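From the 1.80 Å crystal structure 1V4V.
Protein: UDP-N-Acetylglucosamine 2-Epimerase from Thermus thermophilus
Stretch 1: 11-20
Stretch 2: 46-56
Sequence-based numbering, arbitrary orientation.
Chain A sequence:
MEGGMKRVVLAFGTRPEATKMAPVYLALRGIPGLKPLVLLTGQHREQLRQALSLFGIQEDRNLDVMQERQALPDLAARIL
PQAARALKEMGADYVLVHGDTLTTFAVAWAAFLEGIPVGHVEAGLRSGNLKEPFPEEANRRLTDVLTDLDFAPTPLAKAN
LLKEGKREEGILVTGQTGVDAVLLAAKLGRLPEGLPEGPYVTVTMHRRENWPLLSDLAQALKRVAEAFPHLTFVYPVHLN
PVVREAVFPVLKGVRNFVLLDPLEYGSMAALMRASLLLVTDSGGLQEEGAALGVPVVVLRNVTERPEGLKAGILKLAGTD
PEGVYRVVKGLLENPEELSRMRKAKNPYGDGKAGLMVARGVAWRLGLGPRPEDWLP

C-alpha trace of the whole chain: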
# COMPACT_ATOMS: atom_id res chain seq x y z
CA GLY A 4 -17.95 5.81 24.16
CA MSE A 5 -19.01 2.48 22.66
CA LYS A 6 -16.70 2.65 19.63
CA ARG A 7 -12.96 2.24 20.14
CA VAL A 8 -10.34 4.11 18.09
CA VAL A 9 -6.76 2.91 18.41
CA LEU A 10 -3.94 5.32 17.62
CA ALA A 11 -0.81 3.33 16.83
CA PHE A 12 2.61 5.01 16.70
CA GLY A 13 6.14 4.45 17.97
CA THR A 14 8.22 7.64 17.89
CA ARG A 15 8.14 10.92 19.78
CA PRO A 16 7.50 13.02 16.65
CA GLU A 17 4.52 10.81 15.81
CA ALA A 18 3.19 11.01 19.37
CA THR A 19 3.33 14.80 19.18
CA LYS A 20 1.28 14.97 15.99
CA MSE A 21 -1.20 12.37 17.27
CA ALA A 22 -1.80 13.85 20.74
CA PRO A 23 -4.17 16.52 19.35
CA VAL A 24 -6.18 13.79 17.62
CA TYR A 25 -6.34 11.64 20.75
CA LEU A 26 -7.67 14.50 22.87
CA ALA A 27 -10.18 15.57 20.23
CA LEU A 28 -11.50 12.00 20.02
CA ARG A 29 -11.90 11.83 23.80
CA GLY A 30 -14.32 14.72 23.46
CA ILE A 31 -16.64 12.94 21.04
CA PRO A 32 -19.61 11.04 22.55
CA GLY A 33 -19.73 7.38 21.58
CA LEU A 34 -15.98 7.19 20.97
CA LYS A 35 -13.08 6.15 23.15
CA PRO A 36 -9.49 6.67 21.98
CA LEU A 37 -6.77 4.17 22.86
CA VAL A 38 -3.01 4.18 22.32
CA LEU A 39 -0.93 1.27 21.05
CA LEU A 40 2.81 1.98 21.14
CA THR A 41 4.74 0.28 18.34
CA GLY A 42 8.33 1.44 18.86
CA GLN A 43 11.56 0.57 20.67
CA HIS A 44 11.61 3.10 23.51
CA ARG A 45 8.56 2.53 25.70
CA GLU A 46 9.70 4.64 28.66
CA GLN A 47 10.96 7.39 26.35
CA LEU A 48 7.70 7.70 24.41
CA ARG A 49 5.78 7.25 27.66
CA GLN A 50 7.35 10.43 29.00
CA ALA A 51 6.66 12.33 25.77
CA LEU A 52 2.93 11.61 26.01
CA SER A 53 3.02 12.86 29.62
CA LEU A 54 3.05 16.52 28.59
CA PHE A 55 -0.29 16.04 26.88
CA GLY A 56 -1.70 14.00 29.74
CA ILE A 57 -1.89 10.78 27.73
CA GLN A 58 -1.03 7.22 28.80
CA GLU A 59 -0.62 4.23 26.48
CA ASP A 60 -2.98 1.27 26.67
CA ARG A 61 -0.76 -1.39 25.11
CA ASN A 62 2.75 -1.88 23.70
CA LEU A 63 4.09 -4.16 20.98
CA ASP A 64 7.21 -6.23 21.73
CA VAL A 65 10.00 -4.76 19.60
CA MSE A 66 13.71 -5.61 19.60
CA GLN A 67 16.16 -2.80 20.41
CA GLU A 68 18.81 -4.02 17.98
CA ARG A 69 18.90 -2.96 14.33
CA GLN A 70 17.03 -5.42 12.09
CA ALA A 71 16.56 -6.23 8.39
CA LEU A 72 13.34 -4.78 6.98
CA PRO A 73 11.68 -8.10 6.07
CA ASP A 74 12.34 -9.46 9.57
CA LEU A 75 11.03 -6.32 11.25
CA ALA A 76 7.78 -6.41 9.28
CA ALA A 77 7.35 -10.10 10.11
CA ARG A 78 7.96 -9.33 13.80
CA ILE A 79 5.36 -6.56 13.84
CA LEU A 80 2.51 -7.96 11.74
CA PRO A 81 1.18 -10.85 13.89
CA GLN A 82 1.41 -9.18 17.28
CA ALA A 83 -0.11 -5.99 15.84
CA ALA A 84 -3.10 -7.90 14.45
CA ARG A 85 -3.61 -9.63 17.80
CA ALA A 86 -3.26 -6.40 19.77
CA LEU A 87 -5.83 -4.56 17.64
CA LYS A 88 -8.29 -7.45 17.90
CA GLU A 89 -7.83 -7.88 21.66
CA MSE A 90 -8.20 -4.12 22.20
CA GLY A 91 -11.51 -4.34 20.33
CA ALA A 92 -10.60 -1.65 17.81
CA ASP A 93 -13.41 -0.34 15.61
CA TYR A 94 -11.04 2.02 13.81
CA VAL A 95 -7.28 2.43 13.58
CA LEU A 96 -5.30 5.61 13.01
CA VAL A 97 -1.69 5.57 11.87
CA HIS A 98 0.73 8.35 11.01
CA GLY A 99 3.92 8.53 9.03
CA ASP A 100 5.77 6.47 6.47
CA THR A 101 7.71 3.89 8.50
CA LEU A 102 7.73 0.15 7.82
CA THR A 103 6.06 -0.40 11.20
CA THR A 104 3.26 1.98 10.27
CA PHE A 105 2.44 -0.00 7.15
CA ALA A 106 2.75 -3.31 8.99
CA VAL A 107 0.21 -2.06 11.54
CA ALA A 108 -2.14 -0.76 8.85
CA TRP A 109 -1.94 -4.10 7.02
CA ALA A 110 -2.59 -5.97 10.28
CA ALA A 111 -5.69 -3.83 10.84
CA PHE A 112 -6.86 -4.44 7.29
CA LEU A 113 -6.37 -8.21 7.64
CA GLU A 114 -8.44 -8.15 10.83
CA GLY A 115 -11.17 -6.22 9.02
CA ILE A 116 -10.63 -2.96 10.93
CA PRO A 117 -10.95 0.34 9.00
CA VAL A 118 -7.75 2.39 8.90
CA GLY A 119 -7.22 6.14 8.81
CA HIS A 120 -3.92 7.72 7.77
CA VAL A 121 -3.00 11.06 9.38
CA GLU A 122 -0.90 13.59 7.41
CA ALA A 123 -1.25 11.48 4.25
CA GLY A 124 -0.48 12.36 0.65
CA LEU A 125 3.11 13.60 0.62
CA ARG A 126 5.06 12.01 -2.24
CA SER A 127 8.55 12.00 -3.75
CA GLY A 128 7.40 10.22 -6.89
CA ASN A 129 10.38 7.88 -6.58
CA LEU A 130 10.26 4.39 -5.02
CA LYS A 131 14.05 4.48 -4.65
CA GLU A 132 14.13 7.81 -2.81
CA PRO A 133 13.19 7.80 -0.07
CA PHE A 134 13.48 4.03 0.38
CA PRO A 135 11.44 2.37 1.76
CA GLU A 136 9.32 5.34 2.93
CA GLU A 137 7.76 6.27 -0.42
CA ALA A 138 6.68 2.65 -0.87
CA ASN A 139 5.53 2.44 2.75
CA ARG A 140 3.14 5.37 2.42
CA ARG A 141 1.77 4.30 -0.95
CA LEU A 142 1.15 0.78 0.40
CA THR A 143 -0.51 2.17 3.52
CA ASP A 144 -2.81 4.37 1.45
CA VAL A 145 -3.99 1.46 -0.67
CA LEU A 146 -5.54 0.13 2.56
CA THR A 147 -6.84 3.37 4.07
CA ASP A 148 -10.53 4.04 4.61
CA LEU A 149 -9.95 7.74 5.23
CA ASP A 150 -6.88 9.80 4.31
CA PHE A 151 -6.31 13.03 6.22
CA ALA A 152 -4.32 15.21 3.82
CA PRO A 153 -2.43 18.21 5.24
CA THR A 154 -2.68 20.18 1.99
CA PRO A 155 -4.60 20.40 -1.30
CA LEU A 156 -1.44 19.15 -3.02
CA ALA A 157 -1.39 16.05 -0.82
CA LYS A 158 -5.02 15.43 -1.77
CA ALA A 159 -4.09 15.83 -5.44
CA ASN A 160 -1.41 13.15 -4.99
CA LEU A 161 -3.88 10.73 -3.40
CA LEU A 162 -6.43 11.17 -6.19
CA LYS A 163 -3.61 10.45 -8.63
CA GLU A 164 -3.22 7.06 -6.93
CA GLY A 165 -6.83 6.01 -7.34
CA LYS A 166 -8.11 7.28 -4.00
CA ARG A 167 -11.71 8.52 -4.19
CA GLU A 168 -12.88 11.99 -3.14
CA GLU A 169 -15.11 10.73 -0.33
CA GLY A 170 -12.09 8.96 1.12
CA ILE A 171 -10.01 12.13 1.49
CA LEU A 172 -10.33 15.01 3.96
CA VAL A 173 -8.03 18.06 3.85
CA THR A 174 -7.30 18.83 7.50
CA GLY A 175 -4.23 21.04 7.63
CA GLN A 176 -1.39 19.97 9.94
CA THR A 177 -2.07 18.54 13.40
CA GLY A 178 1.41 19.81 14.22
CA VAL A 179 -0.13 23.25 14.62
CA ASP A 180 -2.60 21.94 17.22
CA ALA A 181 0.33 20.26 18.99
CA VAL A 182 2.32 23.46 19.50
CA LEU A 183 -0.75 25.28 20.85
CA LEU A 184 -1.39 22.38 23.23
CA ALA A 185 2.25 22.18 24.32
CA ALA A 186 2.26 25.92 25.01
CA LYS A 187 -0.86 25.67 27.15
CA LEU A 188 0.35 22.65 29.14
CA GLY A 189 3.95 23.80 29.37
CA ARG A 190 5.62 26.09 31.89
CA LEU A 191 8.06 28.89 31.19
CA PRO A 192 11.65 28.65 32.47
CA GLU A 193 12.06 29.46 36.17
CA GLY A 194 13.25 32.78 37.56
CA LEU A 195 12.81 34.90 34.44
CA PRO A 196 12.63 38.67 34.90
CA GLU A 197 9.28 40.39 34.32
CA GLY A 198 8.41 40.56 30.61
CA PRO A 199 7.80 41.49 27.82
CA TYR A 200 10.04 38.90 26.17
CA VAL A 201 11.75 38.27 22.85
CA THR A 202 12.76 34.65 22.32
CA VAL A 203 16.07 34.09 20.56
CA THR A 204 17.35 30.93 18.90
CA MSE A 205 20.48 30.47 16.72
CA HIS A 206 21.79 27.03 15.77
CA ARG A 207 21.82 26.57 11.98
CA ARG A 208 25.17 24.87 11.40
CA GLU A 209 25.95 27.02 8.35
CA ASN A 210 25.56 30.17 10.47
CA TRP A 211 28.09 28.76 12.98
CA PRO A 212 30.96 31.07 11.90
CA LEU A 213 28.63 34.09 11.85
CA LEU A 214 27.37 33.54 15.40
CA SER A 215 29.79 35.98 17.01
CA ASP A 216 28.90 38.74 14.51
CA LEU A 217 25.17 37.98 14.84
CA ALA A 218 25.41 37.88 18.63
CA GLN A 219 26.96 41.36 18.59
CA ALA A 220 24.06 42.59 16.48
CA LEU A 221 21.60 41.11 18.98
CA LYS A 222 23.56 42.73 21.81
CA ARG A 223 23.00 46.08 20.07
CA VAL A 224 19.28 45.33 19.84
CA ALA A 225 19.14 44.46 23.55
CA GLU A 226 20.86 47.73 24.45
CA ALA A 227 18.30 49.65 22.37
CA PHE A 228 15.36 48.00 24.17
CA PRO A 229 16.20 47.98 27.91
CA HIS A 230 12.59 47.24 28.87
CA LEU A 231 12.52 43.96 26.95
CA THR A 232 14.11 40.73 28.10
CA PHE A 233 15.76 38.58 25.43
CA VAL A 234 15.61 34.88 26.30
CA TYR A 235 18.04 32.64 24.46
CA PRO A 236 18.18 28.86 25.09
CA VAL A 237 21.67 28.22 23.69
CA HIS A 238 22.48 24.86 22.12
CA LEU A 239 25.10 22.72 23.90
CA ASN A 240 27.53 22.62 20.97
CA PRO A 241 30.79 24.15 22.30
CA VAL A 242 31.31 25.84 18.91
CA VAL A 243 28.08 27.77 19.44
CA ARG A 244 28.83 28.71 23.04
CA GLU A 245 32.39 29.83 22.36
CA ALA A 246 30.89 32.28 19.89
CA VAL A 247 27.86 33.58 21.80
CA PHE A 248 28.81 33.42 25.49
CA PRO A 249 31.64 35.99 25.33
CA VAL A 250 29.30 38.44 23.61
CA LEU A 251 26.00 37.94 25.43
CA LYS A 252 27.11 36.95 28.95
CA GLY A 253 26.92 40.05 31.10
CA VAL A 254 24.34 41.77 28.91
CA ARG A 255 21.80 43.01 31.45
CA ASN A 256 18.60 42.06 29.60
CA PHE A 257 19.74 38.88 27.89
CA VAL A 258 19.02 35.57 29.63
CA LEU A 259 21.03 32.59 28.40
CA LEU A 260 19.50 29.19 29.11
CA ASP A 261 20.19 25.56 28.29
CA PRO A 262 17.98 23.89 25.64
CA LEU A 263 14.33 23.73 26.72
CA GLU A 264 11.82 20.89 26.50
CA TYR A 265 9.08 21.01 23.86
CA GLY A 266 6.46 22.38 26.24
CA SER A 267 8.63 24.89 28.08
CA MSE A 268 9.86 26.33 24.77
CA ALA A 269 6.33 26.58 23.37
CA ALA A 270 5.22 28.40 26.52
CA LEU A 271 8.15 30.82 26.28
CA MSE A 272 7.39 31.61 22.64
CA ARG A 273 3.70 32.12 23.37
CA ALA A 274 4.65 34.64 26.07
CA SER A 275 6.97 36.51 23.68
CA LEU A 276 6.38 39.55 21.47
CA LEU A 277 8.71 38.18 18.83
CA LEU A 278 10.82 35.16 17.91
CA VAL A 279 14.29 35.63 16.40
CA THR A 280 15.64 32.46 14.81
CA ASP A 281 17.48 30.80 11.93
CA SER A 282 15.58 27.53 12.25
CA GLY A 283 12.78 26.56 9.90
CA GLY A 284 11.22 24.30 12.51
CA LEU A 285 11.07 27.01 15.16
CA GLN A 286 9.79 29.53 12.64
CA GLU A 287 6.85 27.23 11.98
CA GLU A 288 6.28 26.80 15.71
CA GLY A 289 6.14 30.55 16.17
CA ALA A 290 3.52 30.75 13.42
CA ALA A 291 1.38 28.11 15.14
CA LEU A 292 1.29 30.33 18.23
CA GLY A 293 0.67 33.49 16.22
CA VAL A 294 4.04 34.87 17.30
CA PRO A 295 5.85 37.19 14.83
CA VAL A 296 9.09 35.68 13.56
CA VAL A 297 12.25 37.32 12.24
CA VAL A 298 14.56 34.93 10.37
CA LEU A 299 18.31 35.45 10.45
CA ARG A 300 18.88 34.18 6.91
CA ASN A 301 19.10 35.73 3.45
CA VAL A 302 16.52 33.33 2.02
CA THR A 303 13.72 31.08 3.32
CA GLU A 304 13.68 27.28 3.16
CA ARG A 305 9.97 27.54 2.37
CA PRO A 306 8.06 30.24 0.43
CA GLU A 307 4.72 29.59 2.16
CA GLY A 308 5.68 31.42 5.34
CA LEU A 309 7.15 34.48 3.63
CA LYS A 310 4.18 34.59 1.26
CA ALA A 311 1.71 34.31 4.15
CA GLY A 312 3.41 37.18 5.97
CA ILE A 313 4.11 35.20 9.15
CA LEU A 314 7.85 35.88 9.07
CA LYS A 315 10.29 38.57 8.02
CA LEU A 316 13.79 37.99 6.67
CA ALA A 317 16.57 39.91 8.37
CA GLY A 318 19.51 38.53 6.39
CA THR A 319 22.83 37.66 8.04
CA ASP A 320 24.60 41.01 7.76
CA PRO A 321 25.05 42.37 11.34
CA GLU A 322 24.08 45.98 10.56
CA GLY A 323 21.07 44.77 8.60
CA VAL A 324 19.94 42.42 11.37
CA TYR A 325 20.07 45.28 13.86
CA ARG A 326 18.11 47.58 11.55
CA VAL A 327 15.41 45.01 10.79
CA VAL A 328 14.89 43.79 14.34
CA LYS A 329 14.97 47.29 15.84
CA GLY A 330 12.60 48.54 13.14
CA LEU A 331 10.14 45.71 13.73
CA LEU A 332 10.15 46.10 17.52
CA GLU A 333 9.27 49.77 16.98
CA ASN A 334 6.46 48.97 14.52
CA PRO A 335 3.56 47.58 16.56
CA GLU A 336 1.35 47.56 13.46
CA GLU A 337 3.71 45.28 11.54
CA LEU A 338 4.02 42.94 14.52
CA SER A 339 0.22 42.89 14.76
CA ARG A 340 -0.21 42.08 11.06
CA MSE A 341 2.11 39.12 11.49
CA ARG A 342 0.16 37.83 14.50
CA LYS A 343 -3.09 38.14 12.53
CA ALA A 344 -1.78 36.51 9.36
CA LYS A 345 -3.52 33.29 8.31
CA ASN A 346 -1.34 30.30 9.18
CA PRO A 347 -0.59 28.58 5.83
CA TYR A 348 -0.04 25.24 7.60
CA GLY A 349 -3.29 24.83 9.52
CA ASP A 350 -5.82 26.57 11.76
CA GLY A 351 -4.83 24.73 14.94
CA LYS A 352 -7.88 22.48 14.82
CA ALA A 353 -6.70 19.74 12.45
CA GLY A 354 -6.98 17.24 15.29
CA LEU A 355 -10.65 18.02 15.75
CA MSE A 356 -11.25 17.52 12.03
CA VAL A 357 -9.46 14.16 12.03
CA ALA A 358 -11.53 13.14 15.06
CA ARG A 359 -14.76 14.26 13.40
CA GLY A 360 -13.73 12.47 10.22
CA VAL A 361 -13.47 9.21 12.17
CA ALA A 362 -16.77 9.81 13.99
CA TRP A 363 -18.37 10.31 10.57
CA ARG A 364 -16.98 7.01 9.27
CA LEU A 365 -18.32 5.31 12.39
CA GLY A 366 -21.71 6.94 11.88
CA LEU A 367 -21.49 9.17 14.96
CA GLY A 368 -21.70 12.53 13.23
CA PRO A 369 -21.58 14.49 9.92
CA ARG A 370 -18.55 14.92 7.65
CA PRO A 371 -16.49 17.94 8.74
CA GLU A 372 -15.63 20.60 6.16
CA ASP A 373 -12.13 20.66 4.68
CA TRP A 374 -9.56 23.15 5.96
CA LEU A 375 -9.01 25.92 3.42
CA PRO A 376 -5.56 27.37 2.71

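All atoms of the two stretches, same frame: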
# COMPACT_ATOMS: atom_id res chain seq x y z
N ALA A 11 -2.04 4.11 16.75
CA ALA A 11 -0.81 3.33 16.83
C ALA A 11 0.38 4.10 16.27
O ALA A 11 0.36 4.51 15.12
CB ALA A 11 -0.99 2.02 16.07
N PHE A 12 1.40 4.29 17.10
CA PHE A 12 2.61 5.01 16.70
C PHE A 12 3.77 4.58 17.59
O PHE A 12 3.55 4.00 18.66
CB PHE A 12 2.37 6.51 16.78
CG PHE A 12 1.80 6.97 18.09
CD1 PHE A 12 2.63 7.19 19.19
CD2 PHE A 12 0.43 7.17 18.24
CE1 PHE A 12 2.10 7.60 20.41
CE2 PHE A 12 -0.11 7.58 19.46
CZ PHE A 12 0.73 7.79 20.55
N GLY A 13 5.00 4.87 17.17
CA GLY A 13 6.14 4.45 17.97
C GLY A 13 7.30 5.41 18.15
O GLY A 13 8.34 5.01 18.67
N THR A 14 7.15 6.66 17.73
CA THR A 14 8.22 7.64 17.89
C THR A 14 7.67 8.91 18.51
O THR A 14 6.48 9.20 18.41
CB THR A 14 8.88 7.99 16.54
OG1 THR A 14 8.00 8.83 15.78
CG2 THR A 14 9.19 6.72 15.75
N ARG A 15 8.55 9.68 19.14
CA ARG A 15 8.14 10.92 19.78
C ARG A 15 7.50 11.91 18.81
O ARG A 15 6.49 12.52 19.13
CB ARG A 15 9.33 11.55 20.51
CG ARG A 15 9.68 10.81 21.79
CD ARG A 15 10.90 11.38 22.49
NE ARG A 15 12.14 11.09 21.77
CZ ARG A 15 13.36 11.31 22.26
NH1 ARG A 15 14.42 11.02 21.53
NH2 ARG A 15 13.50 11.80 23.48
N PRO A 16 8.09 12.08 17.61
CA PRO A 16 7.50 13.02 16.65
C PRO A 16 6.07 12.61 16.26
O PRO A 16 5.20 13.46 16.04
CB PRO A 16 8.47 12.94 15.46
CG PRO A 16 9.78 12.68 16.13
CD PRO A 16 9.41 11.63 17.16
N GLU A 17 5.84 11.31 16.16
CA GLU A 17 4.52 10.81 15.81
C GLU A 17 3.57 11.07 16.97
O GLU A 17 2.45 11.53 16.77
CB GLU A 17 4.59 9.31 15.50
CG GLU A 17 5.53 8.97 14.33
CD GLU A 17 5.62 7.48 14.05
OE1 GLU A 17 5.33 6.67 14.96
OE2 GLU A 17 6.00 7.11 12.92
N ALA A 18 4.02 10.79 18.19
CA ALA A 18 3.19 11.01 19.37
C ALA A 18 2.72 12.46 19.44
O ALA A 18 1.56 12.74 19.73
CB ALA A 18 3.98 10.64 20.63
N THR A 19 3.64 13.38 19.15
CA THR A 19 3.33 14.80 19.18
C THR A 19 2.22 15.18 18.21
O THR A 19 1.30 15.92 18.56
CB THR A 19 4.58 15.65 18.84
OG1 THR A 19 5.58 15.43 19.84
CG2 THR A 19 4.23 17.13 18.79
N LYS A 20 2.29 14.66 16.99
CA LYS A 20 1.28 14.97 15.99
C LYS A 20 -0.04 14.23 16.23
O LYS A 20 -1.08 14.66 15.74
CB LYS A 20 1.82 14.64 14.59
CG LYS A 20 3.01 15.50 14.18
CD LYS A 20 3.47 15.16 12.78
CE LYS A 20 4.68 15.99 12.37
NZ LYS A 20 4.39 17.45 12.42
N GLU A 46 9.56 3.62 27.62
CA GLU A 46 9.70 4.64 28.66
C GLU A 46 9.91 6.03 28.08
O GLU A 46 9.37 7.02 28.59
CB GLU A 46 10.86 4.27 29.59
CG GLU A 46 10.84 4.98 30.93
CD GLU A 46 9.53 4.79 31.68
OE1 GLU A 46 8.55 5.49 31.34
OE2 GLU A 46 9.49 3.94 32.60
N GLN A 47 10.68 6.11 27.00
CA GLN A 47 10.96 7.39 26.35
C GLN A 47 9.70 8.02 25.75
O GLN A 47 9.45 9.21 25.95
CB GLN A 47 12.01 7.18 25.25
CG GLN A 47 12.42 8.46 24.54
CD GLN A 47 13.41 8.20 23.42
OE1 GLN A 47 13.10 7.51 22.44
NE2 GLN A 47 14.61 8.75 23.55
N LEU A 48 8.93 7.22 25.03
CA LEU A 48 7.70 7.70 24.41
C LEU A 48 6.64 7.94 25.49
O LEU A 48 5.80 8.83 25.36
CB LEU A 48 7.19 6.67 23.40
CG LEU A 48 6.09 7.10 22.43
CD1 LEU A 48 6.49 8.39 21.73
CD2 LEU A 48 5.84 5.99 21.42
N ARG A 49 6.70 7.14 26.54
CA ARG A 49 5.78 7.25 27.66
C ARG A 49 5.88 8.62 28.31
O ARG A 49 4.88 9.21 28.71
CB ARG A 49 6.10 6.17 28.69
CG ARG A 49 4.96 5.22 28.99
CD ARG A 49 5.49 3.91 29.53
NE ARG A 49 4.41 3.01 29.93
CZ ARG A 49 3.66 3.18 31.01
NH1 ARG A 49 3.86 4.21 31.81
NH2 ARG A 49 2.69 2.31 31.28
N GLN A 50 7.10 9.13 28.40
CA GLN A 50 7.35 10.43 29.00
C GLN A 50 6.93 11.57 28.07
O GLN A 50 6.54 12.64 28.52
CB GLN A 50 8.83 10.57 29.35
CG GLN A 50 9.10 11.56 30.47
CD GLN A 50 8.44 11.14 31.77
OE1 GLN A 50 8.75 10.08 32.32
NE2 GLN A 50 7.52 11.96 32.26
N ALA A 51 7.03 11.33 26.76
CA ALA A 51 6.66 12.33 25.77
C ALA A 51 5.15 12.57 25.80
O ALA A 51 4.69 13.71 25.68
CB ALA A 51 7.09 11.87 24.39
N LEU A 52 4.39 11.50 25.96
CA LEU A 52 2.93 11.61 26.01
C LEU A 52 2.47 12.25 27.32
O LEU A 52 1.33 12.71 27.41
CB LEU A 52 2.30 10.23 25.84
CG LEU A 52 2.32 9.65 24.42
CD1 LEU A 52 1.91 8.19 24.43
CD2 LEU A 52 1.39 10.47 23.53
N SER A 53 3.35 12.28 28.31
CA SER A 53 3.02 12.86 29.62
C SER A 53 2.61 14.32 29.53
O SER A 53 1.65 14.74 30.17
CB SER A 53 4.20 12.71 30.58
OG SER A 53 4.42 11.35 30.92
N LEU A 54 3.35 15.10 28.75
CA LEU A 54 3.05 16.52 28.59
C LEU A 54 1.60 16.74 28.22
O LEU A 54 0.96 17.67 28.71
CB LEU A 54 3.92 17.16 27.50
CG LEU A 54 3.45 18.58 27.10
CD1 LEU A 54 3.78 19.56 28.22
CD2 LEU A 54 4.11 19.01 25.81
N PHE A 55 1.08 15.90 27.33
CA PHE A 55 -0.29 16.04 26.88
C PHE A 55 -1.30 15.31 27.76
O PHE A 55 -2.49 15.30 27.46
CB PHE A 55 -0.42 15.53 25.43
CG PHE A 55 0.66 16.05 24.52
CD1 PHE A 55 1.84 15.33 24.33
CD2 PHE A 55 0.51 17.27 23.87
CE1 PHE A 55 2.85 15.82 23.51
CE2 PHE A 55 1.52 17.77 23.05
CZ PHE A 55 2.69 17.04 22.86
N GLY A 56 -0.82 14.71 28.84
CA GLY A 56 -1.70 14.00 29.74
C GLY A 56 -2.30 12.75 29.11
O GLY A 56 -3.49 12.46 29.28

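Not one hydrogen bond joins these two stretches, and the closest approach between them brings together two donors: NH1 of Arg15 lies 3.0 Å from NE2 of Gln47, with the amide nitrogen over one face of the guanidinium. As modelled, this polar pair offers no hydrogen bond, and the contact illustrates a general principle: two helices can be held together by the fit of apolar side chains, without a hydrogen bond between them.

The helix that begins at Arg15 and the helix that carries Leu48 run in roughly the same direction, at 27°, with their axes 9.5 Å apart at closest approach. Leu48 has the largest area covered by the other stretch, 91 Å². With chi1 t and chi2 p, its two methyl groups reach different neighbours. CD1 sits 3.5 Å from CB of Ala18 and 3.4 Å from O of Thr14, packing against the first turn of the helix. CD2 lies 3.6 Å from C of Gly13 and approaches the Phe12 ring at its edge, 4.1 Å from CD1 of the phenylalanine. Leucine suits this position because its branched end touches strand, loop and helix at once.

One turn later, Leu52 extends the same apolar seam. Its CD2 is 3.9 Å from CB of Ala18 and 4.1 Å from CZ of Phe12. The CA-to-CB bond of Ala18 points toward the second stretch, and its single methyl group meets both leucines, a small side chain suited to close packing. Phe12, buried at the end of its strand, starts sideways, but its p rotamer brings the ring nearer to the leucines.

Farther along, the CA-to-CB bond of Phe55 points toward the first stretch, and CZ of Phe55 lies 4.4 Å from CG2 of Thr19, a looser contact. At the more exposed margin, the aliphatic part of Arg15 does apolar work: its CG lies 3.8 Å from CB of Ala51, while the charged end extends out to Gln47. In all, 470 Å² is buried, counting both sides.

Some of the polar groups beside the seam bond within their own stretch. Glu17, buried but without contact across the interface, accepts from the backbone through OE1, which lies 2.9 Å from N of Gly13. This bond ties the loop to the helix beside the Leu48 contact. On the other stretch, the chain turns at Gly56, where a positive phi favours glycine; its N donates to O of Ser53 at 2.8 Å in a Schellman motif.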